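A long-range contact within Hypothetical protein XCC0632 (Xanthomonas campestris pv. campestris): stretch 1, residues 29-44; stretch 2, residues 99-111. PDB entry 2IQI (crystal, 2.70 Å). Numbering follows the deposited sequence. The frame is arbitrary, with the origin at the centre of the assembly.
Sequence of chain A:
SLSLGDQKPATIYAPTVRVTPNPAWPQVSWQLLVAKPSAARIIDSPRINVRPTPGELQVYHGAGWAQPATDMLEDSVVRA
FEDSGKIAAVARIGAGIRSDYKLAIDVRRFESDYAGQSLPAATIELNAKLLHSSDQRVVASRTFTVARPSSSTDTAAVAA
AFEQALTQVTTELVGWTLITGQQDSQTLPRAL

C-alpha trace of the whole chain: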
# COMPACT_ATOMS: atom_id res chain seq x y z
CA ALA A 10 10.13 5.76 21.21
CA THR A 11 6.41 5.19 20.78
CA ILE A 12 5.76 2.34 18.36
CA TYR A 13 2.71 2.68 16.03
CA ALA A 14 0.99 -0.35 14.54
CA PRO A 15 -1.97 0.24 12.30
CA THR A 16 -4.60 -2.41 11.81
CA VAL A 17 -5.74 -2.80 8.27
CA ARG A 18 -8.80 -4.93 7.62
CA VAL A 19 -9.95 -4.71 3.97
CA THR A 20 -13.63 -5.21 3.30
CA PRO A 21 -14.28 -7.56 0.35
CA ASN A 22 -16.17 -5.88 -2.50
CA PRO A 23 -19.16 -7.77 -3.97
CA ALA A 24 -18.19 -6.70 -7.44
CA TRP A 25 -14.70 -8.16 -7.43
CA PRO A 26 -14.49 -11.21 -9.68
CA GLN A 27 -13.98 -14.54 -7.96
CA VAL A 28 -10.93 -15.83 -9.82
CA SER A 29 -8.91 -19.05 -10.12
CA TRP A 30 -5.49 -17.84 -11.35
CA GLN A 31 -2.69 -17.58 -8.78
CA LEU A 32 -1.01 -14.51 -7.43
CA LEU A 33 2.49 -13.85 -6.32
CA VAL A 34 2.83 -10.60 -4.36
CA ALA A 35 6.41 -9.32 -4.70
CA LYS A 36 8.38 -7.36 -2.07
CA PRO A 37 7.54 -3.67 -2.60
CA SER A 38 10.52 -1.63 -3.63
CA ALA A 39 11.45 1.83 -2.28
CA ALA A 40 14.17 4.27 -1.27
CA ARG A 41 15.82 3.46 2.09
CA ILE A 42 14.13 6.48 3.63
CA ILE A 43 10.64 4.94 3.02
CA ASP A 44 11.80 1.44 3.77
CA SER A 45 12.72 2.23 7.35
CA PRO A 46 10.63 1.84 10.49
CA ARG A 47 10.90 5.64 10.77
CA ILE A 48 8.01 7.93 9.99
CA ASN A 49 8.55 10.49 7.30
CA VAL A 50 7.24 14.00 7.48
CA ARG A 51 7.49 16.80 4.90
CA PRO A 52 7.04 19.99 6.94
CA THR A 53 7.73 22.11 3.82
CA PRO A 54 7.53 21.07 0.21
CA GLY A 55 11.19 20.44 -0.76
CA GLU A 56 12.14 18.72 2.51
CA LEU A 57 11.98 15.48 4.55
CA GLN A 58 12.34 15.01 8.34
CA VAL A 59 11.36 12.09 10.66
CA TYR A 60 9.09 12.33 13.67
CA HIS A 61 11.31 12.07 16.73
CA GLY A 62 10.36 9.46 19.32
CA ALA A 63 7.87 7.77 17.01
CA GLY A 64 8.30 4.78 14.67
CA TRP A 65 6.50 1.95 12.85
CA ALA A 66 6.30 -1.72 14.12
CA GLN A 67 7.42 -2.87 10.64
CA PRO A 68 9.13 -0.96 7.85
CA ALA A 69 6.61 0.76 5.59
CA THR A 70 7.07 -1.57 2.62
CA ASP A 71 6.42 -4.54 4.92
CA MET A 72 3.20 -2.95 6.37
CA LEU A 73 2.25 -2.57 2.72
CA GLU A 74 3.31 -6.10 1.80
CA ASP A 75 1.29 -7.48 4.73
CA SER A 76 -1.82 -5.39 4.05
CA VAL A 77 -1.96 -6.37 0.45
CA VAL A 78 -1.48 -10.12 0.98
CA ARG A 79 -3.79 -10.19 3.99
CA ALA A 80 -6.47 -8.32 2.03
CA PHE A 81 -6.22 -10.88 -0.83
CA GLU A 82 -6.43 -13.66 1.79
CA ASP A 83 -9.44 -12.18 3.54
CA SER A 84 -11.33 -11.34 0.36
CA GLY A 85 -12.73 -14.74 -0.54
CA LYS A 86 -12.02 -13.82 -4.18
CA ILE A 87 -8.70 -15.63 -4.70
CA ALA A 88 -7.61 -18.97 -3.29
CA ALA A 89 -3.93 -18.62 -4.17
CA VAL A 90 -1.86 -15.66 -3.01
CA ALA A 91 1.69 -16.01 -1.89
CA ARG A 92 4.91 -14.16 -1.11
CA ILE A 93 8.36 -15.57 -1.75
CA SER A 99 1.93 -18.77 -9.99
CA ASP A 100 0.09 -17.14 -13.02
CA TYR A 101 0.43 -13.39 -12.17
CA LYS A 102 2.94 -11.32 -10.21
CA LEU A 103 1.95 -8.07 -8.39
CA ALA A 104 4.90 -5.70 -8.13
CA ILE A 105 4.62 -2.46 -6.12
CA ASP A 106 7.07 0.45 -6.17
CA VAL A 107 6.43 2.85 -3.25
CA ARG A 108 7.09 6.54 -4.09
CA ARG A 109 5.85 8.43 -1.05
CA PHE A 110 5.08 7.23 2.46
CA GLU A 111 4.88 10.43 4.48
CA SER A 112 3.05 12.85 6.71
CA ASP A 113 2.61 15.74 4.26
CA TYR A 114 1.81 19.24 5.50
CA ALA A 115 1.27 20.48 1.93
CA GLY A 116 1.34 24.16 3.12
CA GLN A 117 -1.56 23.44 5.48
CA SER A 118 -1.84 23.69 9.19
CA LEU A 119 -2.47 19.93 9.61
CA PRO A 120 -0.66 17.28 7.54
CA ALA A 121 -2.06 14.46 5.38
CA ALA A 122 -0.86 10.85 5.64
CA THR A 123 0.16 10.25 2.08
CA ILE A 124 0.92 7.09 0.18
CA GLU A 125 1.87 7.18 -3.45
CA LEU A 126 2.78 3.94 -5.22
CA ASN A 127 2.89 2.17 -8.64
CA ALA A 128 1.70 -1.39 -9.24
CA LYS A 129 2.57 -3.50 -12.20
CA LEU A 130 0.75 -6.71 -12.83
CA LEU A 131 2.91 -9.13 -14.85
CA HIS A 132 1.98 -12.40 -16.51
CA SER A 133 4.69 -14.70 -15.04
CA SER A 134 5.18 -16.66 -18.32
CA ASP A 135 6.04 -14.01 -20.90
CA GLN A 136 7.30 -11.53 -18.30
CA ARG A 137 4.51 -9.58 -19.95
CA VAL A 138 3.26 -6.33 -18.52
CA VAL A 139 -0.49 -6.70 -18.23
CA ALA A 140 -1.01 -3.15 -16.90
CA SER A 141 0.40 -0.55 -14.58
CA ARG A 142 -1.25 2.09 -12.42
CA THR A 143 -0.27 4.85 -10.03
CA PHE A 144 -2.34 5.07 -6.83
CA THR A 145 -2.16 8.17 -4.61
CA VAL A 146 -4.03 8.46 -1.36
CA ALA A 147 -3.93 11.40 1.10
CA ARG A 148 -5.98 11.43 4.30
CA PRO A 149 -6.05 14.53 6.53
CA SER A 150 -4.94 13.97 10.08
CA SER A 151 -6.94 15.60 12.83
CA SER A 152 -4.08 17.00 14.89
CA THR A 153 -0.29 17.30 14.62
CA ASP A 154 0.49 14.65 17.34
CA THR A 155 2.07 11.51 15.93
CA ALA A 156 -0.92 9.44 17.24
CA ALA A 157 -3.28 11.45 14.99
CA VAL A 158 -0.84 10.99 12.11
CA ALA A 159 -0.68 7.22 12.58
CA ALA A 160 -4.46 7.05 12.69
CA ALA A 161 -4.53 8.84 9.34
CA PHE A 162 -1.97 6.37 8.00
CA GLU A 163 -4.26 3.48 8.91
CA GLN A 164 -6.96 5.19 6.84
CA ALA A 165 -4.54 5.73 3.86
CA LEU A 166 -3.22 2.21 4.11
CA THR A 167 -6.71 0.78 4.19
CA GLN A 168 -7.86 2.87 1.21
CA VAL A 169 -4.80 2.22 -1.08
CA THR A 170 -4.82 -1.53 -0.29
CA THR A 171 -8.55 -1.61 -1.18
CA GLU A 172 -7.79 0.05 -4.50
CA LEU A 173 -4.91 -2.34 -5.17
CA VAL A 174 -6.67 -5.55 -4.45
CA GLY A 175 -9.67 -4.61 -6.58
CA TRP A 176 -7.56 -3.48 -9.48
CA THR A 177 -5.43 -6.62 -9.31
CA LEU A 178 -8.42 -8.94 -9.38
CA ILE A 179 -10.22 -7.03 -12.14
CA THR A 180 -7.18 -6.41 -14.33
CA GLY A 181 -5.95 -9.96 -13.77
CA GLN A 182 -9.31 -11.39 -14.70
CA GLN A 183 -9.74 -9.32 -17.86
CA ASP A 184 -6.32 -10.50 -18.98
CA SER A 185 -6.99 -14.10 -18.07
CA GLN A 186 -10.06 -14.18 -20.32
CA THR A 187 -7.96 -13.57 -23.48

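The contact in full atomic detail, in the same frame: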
# COMPACT_ATOMS: atom_id res chain seq x y z
N SER A 29 -9.57 -17.77 -10.39
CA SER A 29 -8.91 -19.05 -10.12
C SER A 29 -7.44 -19.10 -10.62
O SER A 29 -6.80 -20.15 -10.54
CB SER A 29 -9.70 -20.19 -10.73
OG SER A 29 -9.40 -20.23 -12.11
N TRP A 30 -6.93 -17.97 -11.14
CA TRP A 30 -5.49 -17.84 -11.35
C TRP A 30 -4.79 -17.61 -9.98
O TRP A 30 -5.46 -17.55 -8.91
CB TRP A 30 -5.15 -16.77 -12.40
CG TRP A 30 -5.96 -15.53 -12.27
CD1 TRP A 30 -7.13 -15.27 -12.88
CD2 TRP A 30 -5.66 -14.38 -11.47
NE1 TRP A 30 -7.59 -14.03 -12.53
CE2 TRP A 30 -6.71 -13.47 -11.65
CE3 TRP A 30 -4.61 -14.04 -10.60
CZ2 TRP A 30 -6.74 -12.21 -11.01
CZ3 TRP A 30 -4.64 -12.79 -9.96
CH2 TRP A 30 -5.70 -11.89 -10.18
N GLN A 31 -3.46 -17.52 -10.00
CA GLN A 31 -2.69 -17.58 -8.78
C GLN A 31 -1.79 -16.40 -8.77
O GLN A 31 -1.23 -16.04 -9.82
CB GLN A 31 -1.88 -18.85 -8.71
CG GLN A 31 -2.75 -20.10 -8.60
CD GLN A 31 -2.00 -21.32 -8.06
OE1 GLN A 31 -2.64 -22.27 -7.56
NE2 GLN A 31 -0.65 -21.31 -8.15
N LEU A 32 -1.66 -15.79 -7.57
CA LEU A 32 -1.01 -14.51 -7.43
C LEU A 32 0.21 -14.55 -6.55
O LEU A 32 0.18 -15.01 -5.39
CB LEU A 32 -2.00 -13.44 -6.94
CG LEU A 32 -1.54 -11.96 -6.83
CD1 LEU A 32 -1.08 -11.38 -8.17
CD2 LEU A 32 -2.61 -11.09 -6.23
N LEU A 33 1.30 -14.05 -7.10
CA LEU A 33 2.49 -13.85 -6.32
C LEU A 33 2.61 -12.35 -6.02
O LEU A 33 2.68 -11.54 -6.96
CB LEU A 33 3.75 -14.37 -7.05
CG LEU A 33 5.04 -13.82 -6.42
CD1 LEU A 33 5.26 -14.47 -5.09
CD2 LEU A 33 6.29 -13.93 -7.29
N VAL A 34 2.63 -11.97 -4.73
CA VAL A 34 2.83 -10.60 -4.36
C VAL A 34 4.32 -10.40 -4.09
O VAL A 34 4.85 -10.94 -3.13
CB VAL A 34 1.98 -10.22 -3.11
CG1 VAL A 34 2.26 -8.78 -2.65
CG2 VAL A 34 0.51 -10.42 -3.37
N ALA A 35 5.00 -9.63 -4.92
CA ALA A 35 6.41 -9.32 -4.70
C ALA A 35 6.69 -8.44 -3.45
O ALA A 35 5.77 -7.84 -2.87
CB ALA A 35 7.00 -8.69 -5.94
N LYS A 36 7.96 -8.36 -3.04
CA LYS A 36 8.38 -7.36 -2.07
C LYS A 36 8.25 -6.01 -2.75
O LYS A 36 8.77 -5.83 -3.84
CB LYS A 36 9.84 -7.56 -1.60
CG LYS A 36 9.98 -8.51 -0.43
CD LYS A 36 11.20 -8.18 0.48
CE LYS A 36 11.52 -9.37 1.51
NZ LYS A 36 13.04 -9.69 1.72
N PRO A 37 7.55 -5.05 -2.11
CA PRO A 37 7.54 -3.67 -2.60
C PRO A 37 8.93 -3.11 -2.61
O PRO A 37 9.76 -3.49 -1.77
CB PRO A 37 6.69 -2.94 -1.57
CG PRO A 37 5.82 -4.03 -1.00
CD PRO A 37 6.72 -5.20 -0.90
N SER A 38 9.21 -2.24 -3.55
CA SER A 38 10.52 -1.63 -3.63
C SER A 38 10.38 -0.15 -3.27
O SER A 38 9.26 0.40 -3.40
CB SER A 38 11.18 -1.86 -4.99
OG SER A 38 10.40 -1.32 -6.03
N ALA A 39 11.48 0.47 -2.80
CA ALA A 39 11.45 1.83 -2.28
C ALA A 39 12.81 2.35 -1.86
O ALA A 39 13.68 1.59 -1.49
CB ALA A 39 10.50 1.91 -1.08
N ALA A 40 12.99 3.67 -1.87
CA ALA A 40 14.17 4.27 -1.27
C ALA A 40 14.29 3.93 0.21
O ALA A 40 13.26 3.77 0.91
CB ALA A 40 14.15 5.73 -1.46
N ARG A 41 15.53 3.80 0.69
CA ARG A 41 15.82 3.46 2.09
C ARG A 41 15.08 4.29 3.12
O ARG A 41 14.74 3.80 4.19
CB ARG A 41 17.32 3.50 2.36
CG ARG A 41 17.90 2.12 2.57
CD ARG A 41 19.41 2.13 2.45
NE ARG A 41 19.85 0.80 2.04
CZ ARG A 41 21.08 0.30 2.23
NH1 ARG A 41 22.02 1.02 2.83
NH2 ARG A 41 21.35 -0.94 1.81
N ILE A 42 14.84 5.55 2.78
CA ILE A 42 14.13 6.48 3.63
C ILE A 42 12.65 6.06 3.88
O ILE A 42 12.10 6.31 4.96
CB ILE A 42 14.30 7.91 3.07
CG1 ILE A 42 13.95 8.99 4.10
CG2 ILE A 42 13.54 8.10 1.73
CD1 ILE A 42 14.69 10.33 3.86
N ILE A 43 12.01 5.42 2.89
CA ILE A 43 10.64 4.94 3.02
C ILE A 43 10.66 3.59 3.71
O ILE A 43 9.79 3.25 4.53
CB ILE A 43 10.01 4.72 1.64
CG1 ILE A 43 9.69 6.06 0.95
CG2 ILE A 43 8.75 3.86 1.73
CD1 ILE A 43 9.03 5.87 -0.40
N ASP A 44 11.67 2.81 3.35
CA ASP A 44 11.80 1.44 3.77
C ASP A 44 12.51 1.34 5.11
O ASP A 44 13.36 0.47 5.31
CB ASP A 44 12.62 0.71 2.71
CG ASP A 44 12.41 -0.77 2.73
OD1 ASP A 44 11.42 -1.22 3.34
OD2 ASP A 44 13.27 -1.46 2.15
N SER A 99 2.62 -20.07 -9.82
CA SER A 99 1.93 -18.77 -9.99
C SER A 99 1.71 -18.23 -11.45
O SER A 99 2.65 -18.18 -12.26
CB SER A 99 2.60 -17.68 -9.14
OG SER A 99 3.68 -17.06 -9.85
N ASP A 100 0.47 -17.79 -11.74
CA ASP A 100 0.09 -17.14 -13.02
C ASP A 100 0.46 -15.65 -13.14
O ASP A 100 1.06 -15.23 -14.13
CB ASP A 100 -1.40 -17.30 -13.25
CG ASP A 100 -1.88 -18.73 -13.11
OD1 ASP A 100 -1.73 -19.49 -14.08
OD2 ASP A 100 -2.42 -19.09 -12.04
N TYR A 101 0.11 -14.84 -12.15
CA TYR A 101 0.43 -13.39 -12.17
C TYR A 101 1.33 -12.98 -11.03
O TYR A 101 1.33 -13.64 -9.99
CB TYR A 101 -0.84 -12.53 -12.14
CG TYR A 101 -1.69 -12.72 -13.36
CD1 TYR A 101 -1.44 -11.98 -14.53
CD2 TYR A 101 -2.72 -13.67 -13.38
CE1 TYR A 101 -2.22 -12.16 -15.69
CE2 TYR A 101 -3.50 -13.86 -14.53
CZ TYR A 101 -3.24 -13.11 -15.67
OH TYR A 101 -4.00 -13.28 -16.77
N LYS A 102 2.08 -11.90 -11.24
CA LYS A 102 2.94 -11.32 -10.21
C LYS A 102 2.57 -9.85 -10.01
O LYS A 102 2.56 -9.08 -10.98
CB LYS A 102 4.42 -11.46 -10.62
CG LYS A 102 5.43 -10.70 -9.73
CD LYS A 102 6.70 -10.29 -10.52
CE LYS A 102 7.98 -10.46 -9.66
NZ LYS A 102 9.24 -9.91 -10.29
N LEU A 103 2.25 -9.47 -8.76
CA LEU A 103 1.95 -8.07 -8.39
C LEU A 103 3.18 -7.40 -7.82
O LEU A 103 3.62 -7.75 -6.70
CB LEU A 103 0.83 -7.99 -7.36
CG LEU A 103 0.49 -6.62 -6.79
CD1 LEU A 103 0.03 -5.65 -7.84
CD2 LEU A 103 -0.57 -6.78 -5.74
N ALA A 104 3.73 -6.45 -8.58
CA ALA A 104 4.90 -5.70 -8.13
C ALA A 104 4.60 -4.21 -7.81
O ALA A 104 4.14 -3.45 -8.67
CB ALA A 104 6.01 -5.81 -9.16
N ILE A 105 4.89 -3.80 -6.59
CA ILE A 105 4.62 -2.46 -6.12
C ILE A 105 5.90 -1.66 -5.91
O ILE A 105 6.81 -2.12 -5.28
CB ILE A 105 3.80 -2.49 -4.82
CG1 ILE A 105 2.49 -3.23 -5.03
CG2 ILE A 105 3.43 -1.10 -4.39
CD1 ILE A 105 1.83 -3.65 -3.72
N ASP A 106 5.98 -0.47 -6.47
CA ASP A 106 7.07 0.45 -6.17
C ASP A 106 6.43 1.58 -5.37
O ASP A 106 5.45 2.18 -5.83
CB ASP A 106 7.69 0.96 -7.45
CG ASP A 106 8.95 1.75 -7.21
OD1 ASP A 106 9.87 1.24 -6.50
OD2 ASP A 106 9.04 2.90 -7.76
N VAL A 107 6.95 1.82 -4.16
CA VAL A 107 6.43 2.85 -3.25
C VAL A 107 7.20 4.17 -3.42
O VAL A 107 8.44 4.18 -3.33
CB VAL A 107 6.52 2.41 -1.79
CG1 VAL A 107 6.07 3.52 -0.88
CG2 VAL A 107 5.67 1.17 -1.58
N ARG A 108 6.47 5.26 -3.71
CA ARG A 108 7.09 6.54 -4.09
C ARG A 108 7.10 7.52 -2.94
O ARG A 108 8.10 8.21 -2.71
CB ARG A 108 6.36 7.15 -5.27
CG ARG A 108 6.36 6.29 -6.53
CD ARG A 108 5.50 6.97 -7.55
NE ARG A 108 5.55 6.39 -8.88
CZ ARG A 108 4.86 6.87 -9.93
NH1 ARG A 108 4.06 7.93 -9.78
NH2 ARG A 108 4.98 6.30 -11.15
N ARG A 109 5.99 7.59 -2.22
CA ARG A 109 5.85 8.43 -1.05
C ARG A 109 5.14 7.67 0.03
O ARG A 109 4.15 6.97 -0.23
CB ARG A 109 5.14 9.74 -1.41
CG ARG A 109 6.07 10.67 -2.25
CD ARG A 109 5.55 12.03 -2.31
NE ARG A 109 4.20 12.05 -2.86
CZ ARG A 109 3.21 12.78 -2.36
NH1 ARG A 109 3.42 13.56 -1.29
NH2 ARG A 109 2.02 12.74 -2.91
N PHE A 110 5.71 7.74 1.24
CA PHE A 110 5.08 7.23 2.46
C PHE A 110 5.37 8.27 3.58
O PHE A 110 6.38 8.19 4.31
CB PHE A 110 5.64 5.86 2.81
CG PHE A 110 4.71 5.02 3.62
CD1 PHE A 110 4.61 5.21 4.99
CD2 PHE A 110 3.93 4.05 3.02
CE1 PHE A 110 3.73 4.44 5.73
CE2 PHE A 110 3.08 3.27 3.75
CZ PHE A 110 2.96 3.48 5.10
N GLU A 111 4.50 9.27 3.70
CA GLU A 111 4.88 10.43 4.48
C GLU A 111 3.71 11.20 5.06
O GLU A 111 2.61 11.21 4.51
CB GLU A 111 5.75 11.36 3.64
CG GLU A 111 5.01 11.93 2.42
CD GLU A 111 5.93 12.66 1.44
OE1 GLU A 111 5.79 13.89 1.31
OE2 GLU A 111 6.80 12.01 0.81
O HOH W 1 4.61 -5.76 -4.66

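A short strand, Gln 31 to Val 34, runs parallel to the first part of strand 101-110 (27° between directions), and the loop after it follows the same strand onward; together the two stretches bury 1012 Å². At the start of stretch 2, Ser 99 lies beside Gln 31 and Leu 33, and its polar side chain is at home in an exposed position. The CA-to-CB bond of Asp 100 points toward stretch 1, and its carboxylate accepts a weak hydrogen bond from the backbone, Gln 31 N to Asp 100 OD2 at 2.8 Å. Asp 100 N in turn makes a weak bond of 3.1 Å to Gln 31 O, so this short acidic residue meets the backbone of Gln 31 twice just before the regular ladder begins.

From Tyr 101 the pairing is regular. Gln 31 O takes a nearly straight hydrogen bond from Tyr 101 N (2.9 Å), and Tyr 101 O accepts one from Leu 33 N (2.9 Å). In a parallel ladder alternate residues bond to the two neighbours of their partner; here Gln 31 and Leu 33 flank Leu 32. The Tyr 101 ring turns its edge toward the face of Trp 30, with ring planes at 74° and Trp 30 CE3 3.4 Å from Tyr 101 CD2. Tyrosine suits this buried site because its ring packs against the indole while its hydroxyl finds a hydrogen bond elsewhere in the structure.

Lys 102 pairs with Leu 33 on the other face of the sheet. Its aliphatic stem lies near the leucine, Lys 102 CG 4.1 Å from Leu 33 CD2, while the end of the chain leads away, which suits a partly exposed position. Leu 103 returns to the buried face. Leu 103 N donates to Leu 33 O (2.8 Å), and Leu 103 O accepts from Ala 35 N (2.9 Å). Its side chain joins an apolar layer with Leu 32 and Val 34; Leu 32 CD1 reaches within 4.0 Å of Leu 103 CB.

Beyond this point the register shifts by one. Near Ala 104, whose small methyl sits beside that of Ala 35 (Ala 104 CB to Ala 35 CB, 4.4 Å), direct bonding is interrupted. A water bridges the gap, donating to Ala 35 O and Leu 103 O, each 3.0 Å away, and accepting from Ile 105 N at 2.8 Å. Apolar Ile 105 suits its buried place beside Pro 37, which has no amide hydrogen to offer; Ile 105 O instead accepts from Ser 38 N (3.0 Å).

Asp 106 pairs with Ser 38. Although its CA-to-CB bond points away overall, its carboxylate comes back to accept a hydrogen bond, Ser 38 OG to Asp 106 OD1 at 2.7 Å. Val 107 N then donates to Ser 38 O (2.8 Å). The compact, branched Val 107 side chain is buried against Pro 37, Ala 39 and Ile 43.

Arg 108 and Arg 109 direct their CA-to-CB bonds away, leaving mainly backbone for Ile 43 to cover: Ile 43 CD1 lies 3.4 Å from Arg 108 O. Ile 43 CG2 also meets Phe 110 CB at 3.9 Å, while the phenylalanine ring leads away.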